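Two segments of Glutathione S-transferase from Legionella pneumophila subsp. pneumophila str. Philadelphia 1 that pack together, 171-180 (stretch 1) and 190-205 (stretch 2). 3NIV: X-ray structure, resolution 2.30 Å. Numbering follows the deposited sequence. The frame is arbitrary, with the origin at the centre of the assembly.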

# COMPACT_ATOMS: atom_id res chain seq x y z
N LEU A 171 0.77 -6.90 10.88
CA LEU A 171 0.44 -8.32 10.94
C LEU A 171 -0.69 -8.63 11.93
O LEU A 171 -1.63 -9.36 11.60
N ILE A 172 -0.60 -8.07 13.12
CA ILE A 172 -1.57 -8.36 14.17
C ILE A 172 -3.02 -8.09 13.73
O ILE A 172 -3.87 -8.96 13.84
N PRO A 173 -3.30 -6.88 13.20
CA PRO A 173 -4.67 -6.62 12.72
C PRO A 173 -5.12 -7.59 11.62
O PRO A 173 -6.27 -8.03 11.64
N GLN A 174 -4.24 -7.96 10.71
CA GLN A 174 -4.60 -8.92 9.68
C GLN A 174 -5.00 -10.30 10.23
O GLN A 174 -5.92 -10.93 9.73
N VAL A 175 -4.29 -10.75 11.26
CA VAL A 175 -4.53 -12.05 11.87
C VAL A 175 -5.85 -12.00 12.65
O VAL A 175 -6.62 -12.96 12.66
N TYR A 176 -6.11 -10.87 13.28
CA TYR A 176 -7.39 -10.61 13.92
C TYR A 176 -8.55 -10.85 12.93
O TYR A 176 -9.49 -11.58 13.23
N ASN A 177 -8.47 -10.22 11.76
CA ASN A 177 -9.46 -10.43 10.70
C ASN A 177 -9.65 -11.89 10.33
O ASN A 177 -10.77 -12.34 10.08
N ALA A 178 -8.55 -12.63 10.28
CA ALA A 178 -8.57 -14.03 9.87
C ALA A 178 -9.38 -14.91 10.85
O ALA A 178 -10.20 -15.73 10.42
N HIS A 179 -9.15 -14.74 12.14
CA HIS A 179 -9.89 -15.51 13.13
C HIS A 179 -11.35 -15.11 13.07
O HIS A 179 -12.24 -15.96 13.05
N ARG A 180 -11.59 -13.81 13.03
CA ARG A 180 -12.93 -13.26 12.85
C ARG A 180 -13.69 -13.90 11.69
O ARG A 180 -14.91 -14.04 11.74
N ILE A 190 5.15 -19.55 12.45
CA ILE A 190 5.94 -18.39 12.86
C ILE A 190 5.01 -17.21 13.10
O ILE A 190 5.16 -16.47 14.08
N ILE A 191 4.05 -17.06 12.20
CA ILE A 191 3.05 -16.01 12.33
C ILE A 191 2.21 -16.21 13.59
O ILE A 191 1.98 -15.27 14.35
N ASN A 192 1.74 -17.43 13.78
CA ASN A 192 0.97 -17.77 14.98
C ASN A 192 1.74 -17.44 16.26
O ASN A 192 1.16 -16.95 17.23
N GLU A 193 3.06 -17.68 16.26
CA GLU A 193 3.90 -17.35 17.40
C GLU A 193 4.02 -15.85 17.62
O GLU A 193 3.89 -15.38 18.75
N ILE A 194 4.30 -15.12 16.54
CA ILE A 194 4.49 -13.67 16.61
C ILE A 194 3.23 -12.99 17.11
O ILE A 194 3.28 -12.14 18.00
N ASN A 195 2.10 -13.36 16.52
CA ASN A 195 0.80 -12.83 16.95
C ASN A 195 0.56 -13.08 18.43
O ASN A 195 0.17 -12.17 19.17
N GLU A 196 0.79 -14.31 18.86
CA GLU A 196 0.65 -14.65 20.28
C GLU A 196 1.54 -13.75 21.12
O GLU A 196 1.07 -13.09 22.05
N TYR A 197 2.82 -13.74 20.80
CA TYR A 197 3.73 -12.86 21.53
C TYR A 197 3.21 -11.43 21.58
O TYR A 197 2.86 -10.93 22.66
N CYS A 198 3.13 -10.77 20.43
CA CYS A 198 2.71 -9.39 20.38
C CYS A 198 1.46 -9.13 21.21
O CYS A 198 1.33 -8.07 21.83
N LEU A 199 0.54 -10.09 21.23
CA LEU A 199 -0.73 -9.86 21.91
C LEU A 199 -0.62 -9.70 23.43
O LEU A 199 -1.60 -9.37 24.10
N THR A 200 0.58 -9.89 23.96
CA THR A 200 0.81 -9.74 25.39
C THR A 200 1.35 -8.35 25.76
O THR A 200 1.44 -8.00 26.94
N LEU A 201 1.72 -7.55 24.76
CA LEU A 201 2.15 -6.19 25.01
C LEU A 201 0.93 -5.26 25.13
O LEU A 201 -0.03 -5.39 24.38
N PRO A 202 0.97 -4.34 26.11
CA PRO A 202 -0.06 -3.32 26.29
C PRO A 202 -0.30 -2.52 25.01
O PRO A 202 -1.45 -2.25 24.65
N ALA A 203 0.78 -2.14 24.33
CA ALA A 203 0.67 -1.36 23.11
C ALA A 203 -0.23 -2.06 22.09
O ALA A 203 -1.06 -1.41 21.45
N PHE A 204 -0.08 -3.37 21.96
CA PHE A 204 -0.97 -4.13 21.08
C PHE A 204 -2.33 -4.33 21.73
O PHE A 204 -3.37 -4.02 21.14
N HIS A 205 -2.32 -4.84 22.96
CA HIS A 205 -3.54 -5.19 23.67
C HIS A 205 -4.52 -4.03 23.75
O HIS A 205 -5.71 -4.19 23.44

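Ile172 forms the apolar centre of the contact: it loses 105 Å² to the other stretch, the largest share of any residue, and its CA lies 5.8 Å from the CA of Asn195. Its CA-to-CB bond points toward stretch 2, and with chi1 at -82° (m) and chi2 at 55° (p) its branches spread among several partners. CD1 of Ile172 lies 3.8 Å from CB of Cys198, CG2 of Ile172 lies 4.1 Å from CD2 of Leu199, and CG1 of Ile172 lies 3.6 Å from CE2 of Phe204. Phe204 (chi1 -77°, m) thus brings the helix that begins at Pro202, after the turn at Cys198-Leu201, into the same apolar cluster.

One residue back, Leu171 (t, p) also points toward stretch 2. Its CD2 is 4.1 Å from CG1 of Ile191 and equally 4.1 Å from CG2 of Ile194, so a single methyl meets two side chains one helical turn apart. Val175 (t) faces the same way; its CG2 approaches CG2 of Ile191 at 4.0 Å. The helix axes cross at -107° and come no closer than 9.9 Å, a spacing filled by these branched side chains.

Polarity enters at Asn195. Its CB points sideways, but chi1 of -180° (t) carries the amide nearer stretch 1, where OD1 sits 3.6 Å from CG1 of Ile172 and ND2 3.6 Å from CG1 of Val175. No direct hydrogen bond joins the stretches. Instead, water 1 donates to O of Ile172 (2.8 Å) and to OD1 of Asn195 (2.6 Å), linking a backbone carbonyl to the amide.

At the exposed margin, His179 (m) points toward stretch 2, with ND2 of Asn195 near its ring plane, 4.4 Å from NE2 of His179. Water 2 donates to OD1 of Asn192 at 2.9 Å and makes a weak hydrogen bond with NE2 of His179 at 3.3 Å.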

# COMPACT_ATOMS: atom_id res chain seq x y z
CB LEU A 171 1.67 -9.14 11.32
CG LEU A 171 1.44 -10.64 11.44
CD1 LEU A 171 0.84 -11.20 10.16
CD2 LEU A 171 2.74 -11.38 11.79
CB ILE A 172 -1.19 -7.71 15.52
CG1 ILE A 172 -0.17 -8.58 16.25
CG2 ILE A 172 -2.39 -7.51 16.42
CD1 ILE A 172 1.08 -8.90 15.45
CB PRO A 173 -4.59 -5.18 12.19
CG PRO A 173 -3.47 -4.57 12.98
CD PRO A 173 -2.46 -5.67 13.16
CB GLN A 174 -3.46 -9.08 8.67
CG GLN A 174 -3.86 -9.82 7.40
CD GLN A 174 -5.05 -9.17 6.68
OE1 GLN A 174 -6.06 -9.82 6.46
NE2 GLN A 174 -4.91 -7.89 6.33
CB VAL A 175 -3.36 -12.45 12.79
CG1 VAL A 175 -3.69 -13.70 13.61
CG2 VAL A 175 -2.10 -12.67 11.96
CB TYR A 176 -7.39 -9.18 14.44
CG TYR A 176 -8.70 -8.70 15.02
CD1 TYR A 176 -9.66 -8.10 14.22
CD2 TYR A 176 -8.97 -8.80 16.38
CE1 TYR A 176 -10.84 -7.65 14.73
CE2 TYR A 176 -10.16 -8.34 16.91
CZ TYR A 176 -11.09 -7.77 16.08
OH TYR A 176 -12.28 -7.30 16.57
CB ASN A 177 -9.04 -9.67 9.44
CG ASN A 177 -9.40 -8.21 9.51
OD1 ASN A 177 -10.11 -7.78 10.42
ND2 ASN A 177 -8.92 -7.43 8.55
CB ALA A 178 -7.15 -14.54 9.73
CB HIS A 179 -9.32 -15.29 14.54
CG HIS A 179 -7.93 -15.81 14.71
ND1 HIS A 179 -7.60 -17.14 14.52
CD2 HIS A 179 -6.78 -15.19 15.08
CE1 HIS A 179 -6.31 -17.31 14.75
NE2 HIS A 179 -5.79 -16.14 15.08
CB ARG A 180 -12.83 -11.75 12.64
CG ARG A 180 -14.16 -11.11 12.31
CD ARG A 180 -14.05 -9.60 12.28
NE ARG A 180 -15.36 -8.97 12.35
CZ ARG A 180 -15.67 -7.81 11.78
NH1 ARG A 180 -14.76 -7.14 11.08
NH2 ARG A 180 -16.90 -7.32 11.90
CB ILE A 190 6.98 -17.98 11.82
CG1 ILE A 190 7.89 -19.15 11.45
CG2 ILE A 190 7.81 -16.81 12.34
CD1 ILE A 190 9.00 -18.77 10.48
CB ILE A 191 2.13 -15.97 11.10
CG1 ILE A 191 2.79 -15.12 10.00
CG2 ILE A 191 0.77 -15.41 11.48
CD1 ILE A 191 2.21 -15.33 8.59
CB ASN A 192 0.52 -19.24 14.94
CG ASN A 192 -0.55 -19.49 13.88
OD1 ASN A 192 -1.23 -18.55 13.46
ND2 ASN A 192 -0.70 -20.73 13.44
CB GLU A 193 5.31 -17.90 17.21
CG GLU A 193 5.42 -19.39 17.14
CD GLU A 193 6.79 -19.84 16.68
OE1 GLU A 193 7.60 -18.97 16.28
OE2 GLU A 193 7.06 -21.06 16.72
CB ILE A 194 4.82 -13.07 15.22
CG1 ILE A 194 6.16 -13.58 14.72
CG2 ILE A 194 4.82 -11.56 15.28
CD1 ILE A 194 6.45 -13.24 13.26
CB ASN A 195 -0.34 -13.46 16.14
CG ASN A 195 -1.70 -12.93 16.57
OD1 ASN A 195 -1.94 -11.73 16.52
ND2 ASN A 195 -2.57 -13.82 16.99
CB GLU A 196 1.03 -16.11 20.53
CG GLU A 196 -0.13 -17.07 20.59
CD GLU A 196 0.18 -18.27 21.48
OE1 GLU A 196 1.31 -18.32 22.04
OE2 GLU A 196 -0.69 -19.16 21.63
CB TYR A 197 5.13 -12.89 20.94
CG TYR A 197 6.03 -11.88 21.58
CD1 TYR A 197 6.60 -12.11 22.82
CD2 TYR A 197 6.29 -10.66 20.97
CE1 TYR A 197 7.41 -11.18 23.43
CE2 TYR A 197 7.10 -9.72 21.56
CZ TYR A 197 7.66 -9.98 22.79
OH TYR A 197 8.47 -9.05 23.39
CB CYS A 198 2.49 -8.92 18.94
SG CYS A 198 4.03 -8.70 18.00
CB LEU A 199 -1.74 -10.95 21.53
CG LEU A 199 -2.27 -10.62 20.14
CD1 LEU A 199 -3.30 -11.63 19.64
CD2 LEU A 199 -2.84 -9.21 20.14
CB THR A 200 1.80 -10.78 25.90
OG1 THR A 200 3.11 -10.45 25.44
CG2 THR A 200 1.43 -12.17 25.38
CB LEU A 201 3.06 -5.71 23.89
CG LEU A 201 4.06 -6.73 23.32
CD1 LEU A 201 4.67 -6.25 22.00
CD2 LEU A 201 5.14 -7.06 24.33
CB PRO A 202 0.56 -2.40 27.34
CG PRO A 202 1.44 -3.27 28.12
CD PRO A 202 1.95 -4.33 27.20
CB ALA A 203 2.06 -1.08 22.51
CB PHE A 204 -0.36 -5.48 20.71
CG PHE A 204 0.71 -5.38 19.66
CD1 PHE A 204 2.00 -5.00 20.00
CD2 PHE A 204 0.43 -5.66 18.33
CE1 PHE A 204 2.99 -4.90 19.03
CE2 PHE A 204 1.42 -5.56 17.36
CZ PHE A 204 2.69 -5.19 17.71
CB HIS A 205 -3.20 -5.69 25.07
CG HIS A 205 -4.37 -6.27 25.80
ND1 HIS A 205 -5.01 -5.61 26.82
CD2 HIS A 205 -5.03 -7.44 25.64
CE1 HIS A 205 -6.01 -6.35 27.27
NE2 HIS A 205 -6.04 -7.47 26.56
O HOH W 1 -4.30 -10.60 16.12
O HOH W 2 -2.75 -17.39 15.59